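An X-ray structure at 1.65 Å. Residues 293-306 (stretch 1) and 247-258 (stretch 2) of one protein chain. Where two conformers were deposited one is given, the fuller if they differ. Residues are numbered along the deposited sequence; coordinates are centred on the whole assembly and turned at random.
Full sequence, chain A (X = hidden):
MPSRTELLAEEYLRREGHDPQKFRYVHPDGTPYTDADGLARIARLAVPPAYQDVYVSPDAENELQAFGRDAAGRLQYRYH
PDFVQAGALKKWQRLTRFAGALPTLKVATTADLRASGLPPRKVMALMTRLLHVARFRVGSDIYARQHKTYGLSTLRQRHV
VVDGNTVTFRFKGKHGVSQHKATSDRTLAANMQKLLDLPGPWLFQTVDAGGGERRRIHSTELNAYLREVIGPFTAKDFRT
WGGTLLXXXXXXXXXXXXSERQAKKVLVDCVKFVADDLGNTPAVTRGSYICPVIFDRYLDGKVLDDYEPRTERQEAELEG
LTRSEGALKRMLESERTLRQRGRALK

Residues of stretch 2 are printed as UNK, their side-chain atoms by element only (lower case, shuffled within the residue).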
# COMPACT_ATOMS: atom_id res chain seq x y z
N VAL A 293 -7.65 17.31 -0.81
CA VAL A 293 -9.04 17.20 -0.39
C VAL A 293 -9.18 17.09 1.13
O VAL A 293 -10.06 17.69 1.72
CB VAL A 293 -9.75 16.04 -1.12
CG1 VAL A 293 -11.15 15.78 -0.52
CG2 VAL A 293 -9.84 16.35 -2.62
N ILE A 294 -8.28 16.35 1.78
CA ILE A 294 -8.31 16.17 3.23
C ILE A 294 -8.16 17.51 3.98
O ILE A 294 -8.82 17.77 5.00
CB ILE A 294 -7.21 15.14 3.66
CG1 ILE A 294 -7.73 13.71 3.47
CG2 ILE A 294 -6.76 15.34 5.10
CD1 ILE A 294 -8.13 13.37 2.05
N PHE A 295 -7.27 18.36 3.44
CA PHE A 295 -7.02 19.70 3.98
C PHE A 295 -8.21 20.63 3.72
O PHE A 295 -8.61 21.37 4.62
CB PHE A 295 -5.74 20.29 3.38
CG PHE A 295 -4.46 19.70 3.93
CD1 PHE A 295 -4.47 18.59 4.77
CD2 PHE A 295 -3.24 20.26 3.61
CE1 PHE A 295 -3.29 18.07 5.28
CE2 PHE A 295 -2.05 19.73 4.12
CZ PHE A 295 -2.09 18.63 4.95
N ASP A 296 -8.77 20.57 2.52
CA ASP A 296 -10.02 21.30 2.20
C ASP A 296 -11.12 21.00 3.22
O ASP A 296 -11.73 21.91 3.80
CB ASP A 296 -10.55 20.95 0.81
CG ASP A 296 -9.69 21.48 -0.32
OD1 ASP A 296 -8.89 22.43 -0.13
OD2 ASP A 296 -9.83 20.92 -1.42
N ARG A 297 -11.36 19.72 3.48
CA ARG A 297 -12.39 19.37 4.44
C ARG A 297 -12.07 19.90 5.83
O ARG A 297 -12.95 20.45 6.52
CB ARG A 297 -12.63 17.85 4.45
CG ARG A 297 -13.14 17.31 3.14
CD ARG A 297 -14.52 17.83 2.71
NE ARG A 297 -14.81 17.23 1.42
CZ ARG A 297 -14.40 17.71 0.24
NH1 ARG A 297 -13.71 18.84 0.18
NH2 ARG A 297 -14.67 17.06 -0.88
N TYR A 298 -10.81 19.78 6.26
CA TYR A 298 -10.41 20.29 7.56
C TYR A 298 -10.69 21.78 7.69
O TYR A 298 -11.20 22.24 8.71
CB TYR A 298 -8.92 20.01 7.80
CG TYR A 298 -8.47 20.44 9.17
CD1 TYR A 298 -8.87 19.73 10.31
CD2 TYR A 298 -7.68 21.58 9.34
CE1 TYR A 298 -8.47 20.13 11.57
CE2 TYR A 298 -7.27 21.98 10.60
CZ TYR A 298 -7.67 21.26 11.71
OH TYR A 298 -7.28 21.66 12.97
N LEU A 299 -10.38 22.53 6.65
CA LEU A 299 -10.59 23.98 6.64
C LEU A 299 -12.07 24.38 6.67
O LEU A 299 -12.41 25.48 7.11
CB LEU A 299 -9.89 24.61 5.42
CG LEU A 299 -8.37 24.62 5.56
CD1 LEU A 299 -7.70 25.02 4.26
CD2 LEU A 299 -7.93 25.51 6.68
N ASP A 300 -12.94 23.46 6.25
CA ASP A 300 -14.39 23.61 6.36
C ASP A 300 -14.96 22.95 7.62
O ASP A 300 -16.18 22.81 7.75
CB ASP A 300 -15.06 23.04 5.10
CG ASP A 300 -14.92 23.96 3.89
OD1 ASP A 300 -14.59 25.14 4.06
OD2 ASP A 300 -15.15 23.48 2.76
N GLY A 301 -14.09 22.51 8.54
CA GLY A 301 -14.49 21.96 9.84
C GLY A 301 -14.95 20.51 9.82
O GLY A 301 -15.70 20.07 10.70
N LYS A 302 -14.48 19.75 8.82
CA LYS A 302 -14.88 18.36 8.67
C LYS A 302 -13.66 17.45 8.72
O LYS A 302 -12.64 17.75 8.12
CB LYS A 302 -15.62 18.16 7.36
CG LYS A 302 -16.94 18.96 7.28
CD LYS A 302 -17.54 18.91 5.90
CE LYS A 302 -18.93 19.55 5.87
NZ LYS A 302 -19.09 20.39 4.66
N VAL A 303 -13.80 16.34 9.44
CA VAL A 303 -12.68 15.39 9.63
C VAL A 303 -13.20 13.97 9.41
O VAL A 303 -14.40 13.78 9.11
CB VAL A 303 -12.06 15.53 11.03
CG1 VAL A 303 -11.36 16.91 11.15
CG2 VAL A 303 -13.11 15.37 12.13
N LEU A 304 -12.33 12.97 9.55
CA LEU A 304 -12.75 11.58 9.27
C LEU A 304 -14.03 11.18 10.01
O LEU A 304 -14.88 10.52 9.43
CB LEU A 304 -11.64 10.59 9.66
CG LEU A 304 -10.40 10.59 8.78
CD1 LEU A 304 -9.36 9.61 9.36
CD2 LEU A 304 -10.74 10.24 7.32
N ASP A 305 -14.16 11.61 11.26
CA ASP A 305 -15.34 11.32 12.10
C ASP A 305 -16.66 11.64 11.39
O ASP A 305 -17.67 10.97 11.62
CB ASP A 305 -15.35 12.17 13.38
CG ASP A 305 -14.01 12.22 14.11
OD1 ASP A 305 -13.05 11.54 13.71
OD2 ASP A 305 -13.94 12.99 15.10
N ASP A 306 -16.66 12.67 10.56
CA ASP A 306 -17.87 13.13 9.86
C ASP A 306 -18.25 12.27 8.66
O ASP A 306 -19.35 12.44 8.08
CB ASP A 306 -17.69 14.59 9.42
CG ASP A 306 -17.48 15.52 10.58
OD1 ASP A 306 -18.40 15.65 11.42
OD2 ASP A 306 -16.40 16.14 10.68
N UNK A 247 -2.28 11.79 7.62
CA UNK A 247 -2.69 13.19 7.71
C UNK A 247 -4.14 13.32 8.18
O UNK A 247 -4.45 14.11 9.08
c UNK A 247 -2.48 13.89 6.38
N UNK A 248 -5.03 12.54 7.59
CA UNK A 248 -6.45 12.63 7.94
C UNK A 248 -6.70 12.22 9.40
O UNK A 248 -7.48 12.84 10.12
c UNK A 248 -7.28 11.77 6.99
N UNK A 249 -6.02 11.16 9.84
CA UNK A 249 -6.10 10.71 11.24
C UNK A 249 -5.59 11.76 12.20
O UNK A 249 -6.23 12.05 13.22
c UNK A 249 -5.87 8.22 10.83
o UNK A 249 -3.72 7.13 10.93
o UNK A 249 -5.53 5.89 10.92
c UNK A 249 -5.26 9.44 11.42
c UNK A 249 -4.97 6.99 10.90
N UNK A 250 -4.44 12.32 11.85
CA UNK A 250 -3.83 13.39 12.63
C UNK A 250 -4.80 14.55 12.78
O UNK A 250 -5.06 14.99 13.88
c UNK A 250 -2.55 13.85 11.97
c UNK A 250 -1.06 17.11 13.21
c UNK A 250 -0.14 16.65 14.15
c UNK A 250 -1.85 16.19 12.52
c UNK A 250 -1.72 14.84 12.75
c UNK A 250 0.00 15.31 14.38
o UNK A 250 0.65 17.56 14.84
c UNK A 250 -0.78 14.41 13.69
N UNK A 251 -5.36 15.04 11.68
CA UNK A 251 -6.27 16.17 11.77
C UNK A 251 -7.53 15.85 12.59
O UNK A 251 -8.01 16.68 13.38
c UNK A 251 -5.44 17.26 9.57
c UNK A 251 -5.80 17.50 8.10
c UNK A 251 -6.62 16.66 10.36
c UNK A 251 -4.94 18.56 10.23
N UNK A 252 -8.07 14.65 12.43
CA UNK A 252 -9.26 14.24 13.19
C UNK A 252 -8.96 14.23 14.69
O UNK A 252 -9.78 14.65 15.52
c UNK A 252 -9.74 12.87 12.73
N UNK A 253 -7.76 13.77 15.02
CA UNK A 253 -7.35 13.65 16.41
C UNK A 253 -7.00 14.99 17.03
O UNK A 253 -7.39 15.27 18.18
c UNK A 253 -6.73 11.27 16.25
c UNK A 253 -5.65 10.25 15.95
o UNK A 253 -4.48 10.42 16.32
c UNK A 253 -6.21 12.65 16.50
n UNK A 253 -6.05 9.18 15.29
N UNK A 254 -6.30 15.84 16.28
CA UNK A 254 -6.00 17.20 16.75
C UNK A 254 -7.29 17.98 16.96
O UNK A 254 -7.47 18.64 17.98
n UNK A 254 -2.74 15.67 17.06
o UNK A 254 -2.81 17.81 17.75
c UNK A 254 -3.03 16.96 16.88
c UNK A 254 -5.09 17.94 15.76
c UNK A 254 -3.70 17.33 15.57
N UNK A 255 -8.18 17.89 15.98
CA UNK A 255 -9.50 18.51 16.06
C UNK A 255 -9.50 19.80 15.28
O UNK A 255 -8.46 20.41 15.03
N UNK A 256 -10.71 20.22 14.90
CA UNK A 256 -10.90 21.41 14.08
C UNK A 256 -10.67 22.68 14.89
O UNK A 256 -10.65 22.66 16.13
c UNK A 256 -12.32 21.43 13.47
o UNK A 256 -13.29 21.28 14.51
c UNK A 256 -12.50 20.29 12.46
N UNK A 257 -10.45 23.77 14.17
CA UNK A 257 -10.17 25.07 14.75
C UNK A 257 -11.28 26.03 14.34
O UNK A 257 -11.83 25.89 13.26
o UNK A 257 -6.85 24.23 17.02
c UNK A 257 -8.82 25.59 14.26
c UNK A 257 -7.50 25.07 16.36
o UNK A 257 -8.05 26.07 16.89
c UNK A 257 -7.61 24.87 14.85
N UNK A 258 -11.58 27.00 15.20
CA UNK A 258 -12.65 27.95 14.92
C UNK A 258 -12.26 28.98 13.86
O UNK A 258 -13.10 29.40 13.07
c UNK A 258 -13.12 28.66 16.20
o UNK A 258 -12.02 29.15 16.96
O HOH W 1 -9.62 14.18 8.99
O HOH W 2 -12.39 15.49 15.80
O HOH W 3 -10.65 23.34 11.29
O HOH W 4 -11.54 26.36 9.91

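Position 247 opens the visible part of a helix and carries a single carbon, its CB, beyond the backbone. That atom points toward stretch 1 and lies 4.4 Å from CE1 of Phe 295, a loose apolar contact; one carbon makes it Ala 247. Position 248 also has one side-chain carbon. Its CB sits 4.0 Å from CG1 of Ile 294 and 3.8 Å from CG of Leu 304, so the short side chain of Ala 248 is met by both ends of stretch 1.

At position 249 three carbons run in an unbranched line and the third bears two oxygens, the carboxylate of a glutamate. The CA-to-CB bond of Glu 249 points away from stretch 1, yet CG remains 4.0 Å from CD1 of Leu 304. Position 250 shows one carbon followed by a six-carbon ring bearing an oxygen, which is tyrosine; Tyr 250 makes no contact with stretch 1.

Position 251 has four carbons, forked at the second, and points toward stretch 1 among Ile 294, Phe 295 and Tyr 298. This is Leu 251, with chi1 in m and chi2 in t. Its CD1 lies 3.8 Å from CG2 of Ile 294 and 3.7 Å from CD1 of Phe 295, while its CD2 sits 3.9 Å from the centroid of the Tyr 298 ring, almost exactly on the ring normal, in a CH-pi contact.

The one carbon at position 252 identifies Ala 252, whose CB is 3.9 Å from CB of Val 303 and 3.7 Å from OD1 of Asp 305. Positions 253 and 254 each have three carbons ending in one oxygen and one nitrogen, the amides of Gln 253 and Gln 254; neither makes a significant contact here.

Position 255 has no side-chain atoms. It leaves the helix with positive phi, at backbone angles where a CB would jam against the preceding carbonyl oxygen, as befits Gly 255. Its O accepts a 2.7 Å hydrogen bond from OH of Tyr 298. Position 256 has a carbon carrying one oxygen and one carbon, hence Thr 256; its CG2 packs 3.6 Å from C of Gly 301 and 3.8 Å from CG1 of Val 303. Position 257 has three carbons, the third with two oxygens: Glu 257, whose CG is 3.7 Å from OH of Tyr 298. Position 258, one carbon then one oxygen, is Ser 258, out of reach.

The two helices run nearly parallel, at 13° and 10.2 Å apart at closest approach. Leu 251 fills the space between them, and the small Ala 248 and Ala 252 let Val 303 and Leu 304 approach the helix closely. Tyr 298 joins this packing to the helix end through its ring and hydroxyl. Waters extend the contact: water 1 donates to O of Ala 248 and accepts from N of Leu 304, and water 2 donates to both O of Ala 252 and OD2 of Asp 305.

Stretch 2 247-258: AAEYLAQQGTES
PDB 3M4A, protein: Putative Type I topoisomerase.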